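Local coordinates for protein hellethionin-D (Helleborus purpurascens, PDB 3SZS) that is a small secreted plant-defence toxin of the thionin family that is toxic to animal cells and seems to act at the cell membrane, its precise function being unknown, at residues Ser2-Thr7 against Asn11-Cys16. Residues are numbered along the deposited sequence; the frame is centred on the assembly and turned at random.
Sequences SCCRNT and NCYNAC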
# COMPACT_ATOMS: atom_id res chain seq x y z
N SER A 2 0.85 -4.01 -4.30
CA SER A 2 1.24 -3.09 -3.23
C SER A 2 2.40 -3.58 -2.37
O SER A 2 2.60 -4.78 -2.21
CB SER A 2 0.04 -2.79 -2.33
OG SER A 2 -0.57 -3.99 -1.87
N CYS A 3 3.14 -2.62 -1.81
CA CYS A 3 4.29 -2.89 -0.94
C CYS A 3 4.36 -1.82 0.15
O CYS A 3 4.48 -0.63 -0.17
CB CYS A 3 5.57 -2.85 -1.77
SG CYS A 3 5.68 -4.19 -2.96
N CYS A 4 4.31 -2.24 1.41
CA CYS A 4 4.32 -1.31 2.55
C CYS A 4 5.50 -1.55 3.49
O CYS A 4 6.05 -2.65 3.56
CB CYS A 4 3.02 -1.41 3.35
SG CYS A 4 1.54 -0.95 2.43
N ARG A 5 5.86 -0.51 4.23
CA ARG A 5 7.08 -0.51 5.05
C ARG A 5 6.95 -1.32 6.37
O ARG A 5 7.94 -1.81 6.88
CB ARG A 5 7.52 0.94 5.32
CG ARG A 5 6.62 1.68 6.30
CD ARG A 5 6.39 3.15 5.94
NE ARG A 5 5.26 3.68 6.72
CZ ARG A 5 5.31 3.96 8.03
NH1 ARG A 5 6.43 3.78 8.74
NH2 ARG A 5 4.23 4.42 8.64
N ASN A 6 5.73 -1.43 6.90
CA ASN A 6 5.46 -2.23 8.10
C ASN A 6 3.97 -2.62 8.18
O ASN A 6 3.17 -2.20 7.34
CB ASN A 6 5.91 -1.49 9.37
CG ASN A 6 5.23 -0.14 9.55
OD1 ASN A 6 3.99 -0.06 9.62
ND2 ASN A 6 6.02 0.92 9.65
N THR A 7 3.62 -3.40 9.19
CA THR A 7 2.26 -3.94 9.33
C THR A 7 1.20 -2.88 9.67
O THR A 7 0.06 -2.99 9.23
CB THR A 7 2.22 -5.08 10.36
OG1 THR A 7 2.96 -4.70 11.53
CG2 THR A 7 2.83 -6.34 9.77
N ASN A 11 -2.01 -2.47 7.16
CA ASN A 11 -3.42 -2.36 7.53
C ASN A 11 -4.00 -1.06 7.06
O ASN A 11 -5.14 -1.01 6.60
CB ASN A 11 -3.59 -2.50 9.03
CG ASN A 11 -3.51 -3.92 9.48
OD1 ASN A 11 -4.51 -4.65 9.42
ND2 ASN A 11 -2.33 -4.35 9.92
N CYS A 12 -3.20 0.00 7.19
CA CYS A 12 -3.58 1.28 6.65
C CYS A 12 -3.99 1.10 5.18
O CYS A 12 -5.07 1.52 4.79
CB CYS A 12 -2.43 2.29 6.82
SG CYS A 12 -2.77 3.96 6.16
N TYR A 13 -3.13 0.45 4.39
CA TYR A 13 -3.35 0.31 2.94
C TYR A 13 -4.60 -0.48 2.60
O TYR A 13 -5.41 -0.04 1.77
CB TYR A 13 -2.14 -0.34 2.25
CG TYR A 13 -2.31 -0.45 0.75
CD1 TYR A 13 -1.88 0.57 -0.10
CD2 TYR A 13 -2.94 -1.56 0.17
CE1 TYR A 13 -2.05 0.49 -1.48
CE2 TYR A 13 -3.12 -1.65 -1.22
CZ TYR A 13 -2.67 -0.61 -2.04
OH TYR A 13 -2.84 -0.67 -3.43
N ASN A 14 -4.75 -1.66 3.20
CA ASN A 14 -5.91 -2.51 2.92
C ASN A 14 -7.24 -1.84 3.25
O ASN A 14 -8.18 -1.91 2.46
CB ASN A 14 -5.80 -3.86 3.62
CG ASN A 14 -4.67 -4.71 3.09
OD1 ASN A 14 -4.18 -4.49 1.98
ND2 ASN A 14 -4.24 -5.68 3.88
N ALA A 15 -7.32 -1.19 4.42
CA ALA A 15 -8.56 -0.51 4.82
C ALA A 15 -8.85 0.66 3.88
O ALA A 15 -10.01 0.88 3.49
CB ALA A 15 -8.47 -0.03 6.27
N CYS A 16 -7.80 1.39 3.51
CA CYS A 16 -7.89 2.49 2.56
C CYS A 16 -8.48 2.00 1.24
O CYS A 16 -9.42 2.60 0.70
CB CYS A 16 -6.49 3.09 2.33
SG CYS A 16 -6.37 4.40 1.11
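Thr7 O in the first turn of helix 7-18 accepts two hydrogen bonds from Asn11, which approach it from opposite faces of the carbonyl plane. One is the i to i+4 helical bond from Asn11 N, 3.0 Å from Thr7 O and nearly straight (168° at the hydrogen); the other, more bent at 152°, comes from the side-chain amide, whose ND2 sits 2.8 Å from Thr7 O, well above the carbonyl plane. With CG beside its own backbone N (chi1 -78°), Asn11 folds its amide back along the helix to reach that oxygen. Further along, Tyr13 projects from the helix toward strand 2-4. Ser2 CB lies over one face of its ring, 3.8 Å from the Tyr13 centroid and shifted toward the rim, in a CH-pi contact, while Ser2 OG, itself near Tyr13 CE2, is hydrogen-bonded to Arg10 NH1. Cys4 SG, disulfide-bonded to Cys32, lies obliquely to the same ring and packs 3.7 Å from Tyr13 CB. At the far end of the ring, Tyr13 OH is hydrogen-bonded to His34 NE2 on strand 32-34. Sulfur at its base, Ser2 over a face and histidine at its hydroxyl thus set the buried tyrosine between helix and two-stranded sheet, its polar end satisfied.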